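Local coordinates for succinoglycan biosynthesis protein (Bacillus cereus ATCC 14579, PDB 2QGM), which is of unestablished function but belongs to the erythromycin esterase family, and so is probably a hydrolase, despite its name as a succinoglycan biosynthesis protein, at residues 229-234 / 262-267; 53-58 / 89-94. All blocks are in the same frame, centred on the assembly; numbering follows the deposited sequence.

Contact 1: residues 229-234 / 262-267; sequences NAERVA and AIEKFT
Two antiparallel helices of the all-helical part of this erythromycin esterase-like chain, 220-236 and 253-269, illustrate how a small residue lets helices pack closely. The axes of the two short segments approach to 8.3 Å, with their directions 157° apart. Ala230 is the point of closest backbone approach: its CA lies 4.8 Å from the CA of Glu264, and its methyl group points into the opposing helix. There CB rests against the backbone of Glu264, with the CG2 branch of Ile263 on one flank and Thr267 OG1, 3.6 Å from Ala230 CB, on another. Thr267 places this hydroxyl between its own backbone N and carbonyl carbon (chi1 63°), where OG1 donates a 2.8 Å hydrogen bond to Glu264 O from above the carbonyl plane. The polar atom beside the alanine methyl is thus satisfied within its own helix.

Glu264 contributes the largest buried surface. With CG anti to the backbone N (chi1 -177°) and the chain extended, it reaches obliquely across Glu231, its CG and CD passing over Glu231 CA and its OE1 ending 3.2 Å from the methyl CB of Ala234. No direct hydrogen bond joins the segments; instead one water donates to both Glu264 OE1 (2.7 Å) and the carbonyl oxygen Glu231 O (2.9 Å), bridging the helices. The two carboxylates remain close, with Glu231 OE2 4.5 Å from Glu264 OE2, a proximity that may raise the proton affinity of either group. Weak, long ion pairs of Glu231 with Lys227 and Arg235 may offset some of this repulsion.

Helix 195-203 packs against the pair through Tyr202, which touches both Val233 and Ile263, while Phe266 meets Tyr215 of helix 212-215 edge-to-face and Lys265 contacts helix 276-297.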
ATOM      1  N   ASN A 229     -11.823  23.493  12.567  1.00 23.35           N
ATOM      2  CA  ASN A 229     -12.826  22.676  13.245  1.00 23.27           C
ATOM      3  C   ASN A 229     -12.310  21.256  13.488  1.00 22.49           C
ATOM      4  O   ASN A 229     -12.516  20.689  14.563  1.00 21.69           O
ATOM      5  CB  ASN A 229     -14.114  22.619  12.414  1.00 24.45           C
ATOM      6  CG  ASN A 229     -14.875  23.937  12.412  1.00 26.07           C
ATOM      7  OD1 ASN A 229     -14.361  24.967  12.853  1.00 25.97           O
ATOM      8  ND2 ASN A 229     -16.104  23.908  11.908  1.00 27.51           N
ATOM      9  N   ALA A 230     -11.638  20.687  12.488  1.00 22.04           N
ATOM     10  CA  ALA A 230     -11.109  19.322  12.585  1.00 20.69           C
ATOM     11  C   ALA A 230      -9.997  19.235  13.613  1.00 21.20           C
ATOM     12  O   ALA A 230      -9.910  18.274  14.376  1.00 21.82           O
ATOM     13  CB  ALA A 230     -10.591  18.865  11.229  1.00 17.41           C
ATOM     14  N   GLU A 231      -9.129  20.238  13.613  1.00 20.22           N
ATOM     15  CA  GLU A 231      -8.026  20.267  14.559  1.00 23.50           C
ATOM     16  C   GLU A 231      -8.582  20.387  15.977  1.00 23.82           C
ATOM     17  O   GLU A 231      -8.050  19.792  16.912  1.00 22.84           O
ATOM     18  CB  GLU A 231      -7.101  21.444  14.234  1.00 23.74           C
ATOM     19  CG  GLU A 231      -5.982  21.666  15.238  1.00 29.58           C
ATOM     20  CD  GLU A 231      -4.891  22.570  14.703  1.00 32.85           C
ATOM     21  OE1 GLU A 231      -5.186  23.416  13.832  1.00 34.60           O
ATOM     22  OE2 GLU A 231      -3.735  22.438  15.162  1.00 35.48           O
ATOM     23  N   ARG A 232      -9.670  21.147  16.111  1.00 24.43           N
ATOM     24  CA  ARG A 232     -10.329  21.380  17.394  1.00 25.47           C
ATOM     25  C   ARG A 232     -10.795  20.068  18.018  1.00 24.47           C
ATOM     26  O   ARG A 232     -10.510  19.784  19.180  1.00 24.54           O
ATOM     27  CB  ARG A 232     -11.532  22.308  17.201  1.00 27.49           C
ATOM     28  CG  ARG A 232     -12.150  22.809  18.501  1.00 32.26           C
ATOM     29  CD  ARG A 232     -13.493  23.485  18.250  1.00 35.14           C
ATOM     30  NE  ARG A 232     -13.473  24.328  17.056  1.00 38.21           N
ATOM     31  CZ  ARG A 232     -12.688  25.387  16.892  1.00 38.97           C
ATOM     32  NH1 ARG A 232     -11.850  25.753  17.849  1.00 40.06           N
ATOM     33  NH2 ARG A 232     -12.730  26.075  15.759  1.00 39.87           N
ATOM     34  N   VAL A 233     -11.508  19.264  17.241  1.00 22.03           N
ATOM     35  CA  VAL A 233     -11.998  17.984  17.737  1.00 22.18           C
ATOM     36  C   VAL A 233     -10.872  17.001  18.055  1.00 21.87           C
ATOM     37  O   VAL A 233     -10.948  16.274  19.042  1.00 21.01           O
ATOM     38  CB  VAL A 233     -12.956  17.325  16.734  1.00 21.78           C
ATOM     39  CG1 VAL A 233     -13.493  16.020  17.311  1.00 22.90           C
ATOM     40  CG2 VAL A 233     -14.094  18.275  16.412  1.00 22.64           C
ATOM     41  N   ALA A 234      -9.834  16.971  17.223  1.00 23.23           N
ATOM     42  CA  ALA A 234      -8.714  16.062  17.465  1.00 24.65           C
ATOM     43  C   ALA A 234      -8.073  16.425  18.799  1.00 26.18           C
ATOM     44  O   ALA A 234      -7.708  15.547  19.575  1.00 26.43           O
ATOM     45  CB  ALA A 234      -7.687  16.155  16.334  1.00 24.31           C
ATOM     46  N   ALA A 262      -7.412  11.481  11.431  1.00 14.61           N
ATOM     47  CA  ALA A 262      -7.452  11.273   9.985  1.00 14.81           C
ATOM     48  C   ALA A 262      -8.265  12.388   9.333  1.00 13.88           C
ATOM     49  O   ALA A 262      -7.980  12.821   8.215  1.00 15.33           O
ATOM     50  CB  ALA A 262      -8.060   9.912   9.664  1.00 12.38           C
ATOM     51  N   ILE A 263      -9.278  12.854  10.047  1.00 15.91           N
ATOM     52  CA  ILE A 263     -10.116  13.929   9.551  1.00 16.29           C
ATOM     53  C   ILE A 263      -9.295  15.224   9.535  1.00 16.39           C
ATOM     54  O   ILE A 263      -9.388  16.013   8.593  1.00 15.24           O
ATOM     55  CB  ILE A 263     -11.375  14.063  10.423  1.00 16.70           C
ATOM     56  CG1 ILE A 263     -12.256  12.825  10.199  1.00 15.06           C
ATOM     57  CG2 ILE A 263     -12.125  15.349  10.088  1.00 14.68           C
ATOM     58  CD1 ILE A 263     -13.401  12.655  11.179  1.00 16.33           C
ATOM     59  N   GLU A 264      -8.476  15.434  10.566  1.00 16.19           N
ATOM     60  CA  GLU A 264      -7.628  16.624  10.608  1.00 18.20           C
ATOM     61  C   GLU A 264      -6.634  16.547   9.449  1.00 17.40           C
ATOM     62  O   GLU A 264      -6.438  17.521   8.723  1.00 15.54           O
ATOM     63  CB  GLU A 264      -6.852  16.712  11.924  1.00 20.01           C
ATOM     64  CG  GLU A 264      -6.003  17.979  12.040  1.00 24.63           C
ATOM     65  CD  GLU A 264      -5.140  18.001  13.288  1.00 27.04           C
ATOM     66  OE1 GLU A 264      -5.641  17.599  14.354  1.00 27.48           O
ATOM     67  OE2 GLU A 264      -3.969  18.429  13.208  1.00 29.80           O
ATOM     68  N   LYS A 265      -6.010  15.383   9.274  1.00 18.06           N
ATOM     69  CA  LYS A 265      -5.050  15.191   8.189  1.00 16.39           C
ATOM     70  C   LYS A 265      -5.675  15.524   6.837  1.00 16.64           C
ATOM     71  O   LYS A 265      -5.075  16.216   6.025  1.00 16.09           O
ATOM     72  CB  LYS A 265      -4.543  13.739   8.164  1.00 15.71           C
ATOM     73  CG  LYS A 265      -3.636  13.355   9.324  1.00 16.94           C
ATOM     74  CD  LYS A 265      -3.137  11.921   9.165  1.00 17.70           C
ATOM     75  CE  LYS A 265      -2.168  11.516  10.270  1.00 17.15           C
ATOM     76  NZ  LYS A 265      -2.787  11.530  11.616  1.00 21.01           N
ATOM     77  N   PHE A 266      -6.885  15.031   6.600  1.00 14.82           N
ATOM     78  CA  PHE A 266      -7.573  15.286   5.341  1.00 15.97           C
ATOM     79  C   PHE A 266      -7.752  16.790   5.067  1.00 17.41           C
ATOM     80  O   PHE A 266      -7.466  17.267   3.969  1.00 17.28           O
ATOM     81  CB  PHE A 266      -8.928  14.556   5.346  1.00 16.52           C
ATOM     82  CG  PHE A 266      -9.716  14.710   4.072  1.00 16.74           C
ATOM     83  CD1 PHE A 266     -10.593  15.779   3.898  1.00 18.03           C
ATOM     84  CD2 PHE A 266      -9.603  13.765   3.051  1.00 17.87           C
ATOM     85  CE1 PHE A 266     -11.351  15.901   2.724  1.00 19.09           C
ATOM     86  CE2 PHE A 266     -10.351  13.881   1.882  1.00 18.72           C
ATOM     87  CZ  PHE A 266     -11.229  14.952   1.719  1.00 16.91           C
ATOM     88  N   THR A 267      -8.211  17.534   6.070  1.00 17.97           N
ATOM     89  CA  THR A 267      -8.427  18.975   5.918  1.00 17.60           C
ATOM     90  C   THR A 267      -7.121  19.764   5.832  1.00 19.02           C
ATOM     91  O   THR A 267      -7.095  20.887   5.322  1.00 18.44           O
ATOM     92  CB  THR A 267      -9.267  19.536   7.089  1.00 19.32           C
ATOM     93  OG1 THR A 267      -8.550  19.371   8.318  1.00 19.77           O
ATOM     94  CG2 THR A 267     -10.606  18.811   7.177  1.00 17.94           C
TER
HETATM   95  O   HOH W   1      -5.397  18.579  16.838  1.00 29.05           O

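Contact 2: residues 53-58 / 89-94; sequences KTIEPS and IFTMKF
Pro57, Ile55 and Thr91 bury the most surface where the loop after strand 50-51 lies along helix 87-104, an example of apolar docking without a hydrogen bond between the segments. Pro57 meets Phe94 by a CH-pi contact: its CG sits over one ring face, 3.7 Å from the centroid of Phe94 and offset toward the rim at CD2. Phe94 presents that face with CG anti to its backbone N (chi1 171°).

Thr91 meets the loop with its methyl group. Its CG2, also anti to the backbone N, lies 3.4 Å from Ile55 O and 3.9 Å from Pro57 CD, while Ile55, whose side chain crosses that of Thr91 at about a right angle, brings CD1 against the same methyl. The other branch of Ile55, CG2, faces Met92 CB; the bent selenomethionine chain of Met92 brings SE 3.8 Å from Thr54 O. An ST turn shapes the loop here, Glu56 N donating to Thr54 OG1 at 3.0 Å in a nearly straight bond (167°).

Beyond these segments, Phe94 packs on Met148 of helix 143-157, and Met92, which touches the loop, also reaches Phe434 and Ile436 of strand 432-439 in the mixed sheet.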
ATOM      1  N   LYS A  53       7.899 -21.308  -6.551  1.00 21.43           N
ATOM      2  CA  LYS A  53       7.234 -22.428  -7.195  1.00 22.35           C
ATOM      3  C   LYS A  53       5.776 -22.224  -7.561  1.00 21.48           C
ATOM      4  O   LYS A  53       5.280 -22.832  -8.506  1.00 21.60           O
ATOM      5  CB  LYS A  53       7.335 -23.667  -6.303  1.00 23.10           C
ATOM      6  CG  LYS A  53       6.656 -23.481  -4.956  1.00 28.59           C
ATOM      7  CD  LYS A  53       6.555 -24.779  -4.178  1.00 29.13           C
ATOM      8  CE  LYS A  53       5.837 -24.549  -2.852  1.00 29.61           C
ATOM      9  NZ  LYS A  53       5.607 -25.801  -2.066  1.00 33.07           N
ATOM     10  N   THR A  54       5.082 -21.374  -6.815  1.00 20.18           N
ATOM     11  CA  THR A  54       3.658 -21.153  -7.062  1.00 19.81           C
ATOM     12  C   THR A  54       3.240 -19.810  -6.487  1.00 20.14           C
ATOM     13  O   THR A  54       4.018 -19.161  -5.792  1.00 16.20           O
ATOM     14  CB  THR A  54       2.828 -22.245  -6.363  1.00 19.71           C
ATOM     15  OG1 THR A  54       1.435 -22.050  -6.628  1.00 20.89           O
ATOM     16  CG2 THR A  54       3.054 -22.199  -4.852  1.00 20.86           C
ATOM     17  N   ILE A  55       2.014 -19.396  -6.791  1.00 19.19           N
ATOM     18  CA  ILE A  55       1.457 -18.150  -6.271  1.00 20.73           C
ATOM     19  C   ILE A  55       0.325 -18.512  -5.301  1.00 20.57           C
ATOM     20  O   ILE A  55      -0.204 -17.649  -4.602  1.00 20.34           O
ATOM     21  CB  ILE A  55       0.849 -17.272  -7.391  1.00 20.60           C
ATOM     22  CG1 ILE A  55      -0.258 -18.033  -8.105  1.00 21.02           C
ATOM     23  CG2 ILE A  55       1.916 -16.866  -8.395  1.00 21.43           C
ATOM     24  CD1 ILE A  55      -0.965 -17.208  -9.147  1.00 21.51           C
ATOM     25  N   GLU A  56      -0.036 -19.795  -5.268  1.00 20.87           N
ATOM     26  CA  GLU A  56      -1.127 -20.284  -4.424  1.00 22.32           C
ATOM     27  C   GLU A  56      -0.870 -20.145  -2.933  1.00 21.05           C
ATOM     28  O   GLU A  56       0.044 -20.750  -2.389  1.00 20.74           O
ATOM     29  CB  GLU A  56      -1.442 -21.748  -4.757  1.00 25.60           C
ATOM     30  CG  GLU A  56      -1.994 -21.954  -6.156  1.00 31.63           C
ATOM     31  CD  GLU A  56      -3.155 -21.022  -6.467  1.00 36.06           C
ATOM     32  OE1 GLU A  56      -4.143 -21.017  -5.699  1.00 37.88           O
ATOM     33  OE2 GLU A  56      -3.079 -20.290  -7.482  1.00 37.84           O
ATOM     34  N   PRO A  57      -1.688 -19.335  -2.243  1.00 21.58           N
ATOM     35  CA  PRO A  57      -1.504 -19.147  -0.801  1.00 21.00           C
ATOM     36  C   PRO A  57      -1.664 -20.420   0.047  1.00 21.73           C
ATOM     37  O   PRO A  57      -1.069 -20.537   1.117  1.00 22.71           O
ATOM     38  CB  PRO A  57      -2.552 -18.083  -0.463  1.00 21.35           C
ATOM     39  CG  PRO A  57      -2.623 -17.282  -1.713  1.00 20.41           C
ATOM     40  CD  PRO A  57      -2.650 -18.358  -2.778  1.00 21.64           C
ATOM     41  N   SER A  58      -2.452 -21.375  -0.439  0.50 20.93           N
ATOM     42  CA  SER A  58      -2.692 -22.612   0.298  0.50 20.61           C
ATOM     43  C   SER A  58      -1.542 -23.620   0.280  0.50 21.69           C
ATOM     44  O   SER A  58      -1.502 -24.533   1.110  0.50 20.05           O
ATOM     45  CB  SER A  58      -3.961 -23.287  -0.217  0.50 20.33           C
ATOM     46  OG  SER A  58      -3.861 -23.586  -1.596  0.50 19.91           O
ATOM     47  N   ILE A  89      -0.103 -10.999  -9.516  1.00 16.27           N
ATOM     48  CA  ILE A  89       0.580 -10.144  -8.554  1.00 14.04           C
ATOM     49  C   ILE A  89      -0.265 -10.048  -7.274  1.00 13.57           C
ATOM     50  O   ILE A  89       0.260 -10.216  -6.179  1.00 12.54           O
ATOM     51  CB  ILE A  89       0.864  -8.749  -9.138  1.00 15.04           C
ATOM     52  CG1 ILE A  89       1.871  -8.889 -10.282  1.00 14.79           C
ATOM     53  CG2 ILE A  89       1.420  -7.822  -8.055  1.00 14.64           C
ATOM     54  CD1 ILE A  89       2.344  -7.580 -10.886  1.00 16.01           C
ATOM     55  N   PHE A  90      -1.568  -9.800  -7.409  1.00 14.24           N
ATOM     56  CA  PHE A  90      -2.429  -9.729  -6.232  1.00 15.19           C
ATOM     57  C   PHE A  90      -2.410 -11.057  -5.461  1.00 15.27           C
ATOM     58  O   PHE A  90      -2.297 -11.071  -4.232  1.00 14.14           O
ATOM     59  CB  PHE A  90      -3.887  -9.412  -6.604  1.00 15.05           C
ATOM     60  CG  PHE A  90      -4.114  -7.998  -7.076  1.00 16.94           C
ATOM     61  CD1 PHE A  90      -3.374  -6.943  -6.551  1.00 16.06           C
ATOM     62  CD2 PHE A  90      -5.103  -7.717  -8.015  1.00 15.78           C
ATOM     63  CE1 PHE A  90      -3.617  -5.631  -6.953  1.00 15.97           C
ATOM     64  CE2 PHE A  90      -5.355  -6.409  -8.424  1.00 16.39           C
ATOM     65  CZ  PHE A  90      -4.609  -5.363  -7.890  1.00 16.33           C
ATOM     66  N   THR A  91      -2.528 -12.173  -6.176  1.00 16.15           N
ATOM     67  CA  THR A  91      -2.539 -13.478  -5.527  1.00 16.61           C
ATOM     68  C   THR A  91      -1.194 -13.804  -4.880  1.00 15.10           C
ATOM     69  O   THR A  91      -1.157 -14.356  -3.783  1.00 14.02           O
ATOM     70  CB  THR A  91      -2.926 -14.586  -6.525  1.00 16.81           C
ATOM     71  OG1 THR A  91      -4.262 -14.354  -6.985  1.00 17.23           O
ATOM     72  CG2 THR A  91      -2.864 -15.956  -5.857  1.00 16.24           C
HETATM   73  N   MSE A  92      -0.095 -13.460  -5.546  1.00 15.73           N
HETATM   74  CA  MSE A  92       1.220 -13.728  -4.973  1.00 14.67           C
HETATM   75  C   MSE A  92       1.420 -12.869  -3.724  1.00 13.65           C
HETATM   76  O   MSE A  92       2.063 -13.292  -2.770  1.00 14.32           O
HETATM   77  CB  MSE A  92       2.329 -13.448  -5.991  1.00 15.83           C
HETATM   78  CG  MSE A  92       3.766 -13.609  -5.465  1.00 13.67           C
HETATM   79 SE   MSE A  92       4.200 -15.449  -5.006  1.00 24.89          SE
HETATM   80  CE  MSE A  92       4.255 -15.337  -3.096  1.00 23.11           C
ATOM     81  N   LYS A  93       0.872 -11.658  -3.725  1.00 14.07           N
ATOM     82  CA  LYS A  93       0.988 -10.796  -2.563  1.00 14.59           C
ATOM     83  C   LYS A  93       0.201 -11.386  -1.399  1.00 12.98           C
ATOM     84  O   LYS A  93       0.600 -11.268  -0.253  1.00 14.59           O
ATOM     85  CB  LYS A  93       0.504  -9.380  -2.883  1.00 12.82           C
ATOM     86  CG  LYS A  93       1.504  -8.598  -3.712  1.00 15.18           C
ATOM     87  CD  LYS A  93       1.048  -7.186  -4.031  1.00 16.69           C
ATOM     88  CE  LYS A  93       0.988  -6.328  -2.791  1.00 18.70           C
ATOM     89  NZ  LYS A  93       0.597  -4.943  -3.158  1.00 20.45           N
ATOM     90  N   PHE A  94      -0.924 -12.017  -1.708  1.00 13.80           N
ATOM     91  CA  PHE A  94      -1.742 -12.675  -0.698  1.00 14.64           C
ATOM     92  C   PHE A  94      -0.902 -13.822  -0.110  1.00 14.42           C
ATOM     93  O   PHE A  94      -0.860 -14.007   1.106  1.00 13.90           O
ATOM     94  CB  PHE A  94      -3.027 -13.170  -1.383  1.00 14.65           C
ATOM     95  CG  PHE A  94      -3.903 -14.072  -0.549  1.00 16.41           C
ATOM     96  CD1 PHE A  94      -3.747 -14.195   0.834  1.00 15.05           C
ATOM     97  CD2 PHE A  94      -4.919 -14.800  -1.176  1.00 16.58           C
ATOM     98  CE1 PHE A  94      -4.591 -15.038   1.572  1.00 15.77           C
ATOM     99  CE2 PHE A  94      -5.761 -15.637  -0.449  1.00 16.30           C
ATOM    100  CZ  PHE A  94      -5.605 -15.761   0.932  1.00 13.12           C
TER

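Overall arrangement
The two contacts show two ways of packing against a helix in one chain: contact 1 pairs helix with helix, whereas contact 2 lays a loop along a helix beside the mixed eight-stranded sheet. They share no helix or strand. Their centres are 39 Å apart, on opposite sides of the chain's centre, and their nearest atoms about 21 Å apart. In sequence they come in series, 53-58 / 89-94 closing before 229-234 / 262-267 opens. Each therefore belongs to a separate region of the chain: contact 2 joins an N-terminal loop to helix 87-104, and contact 1 joins helices 220-236 and 253-269 in the helical part, away from the sheet.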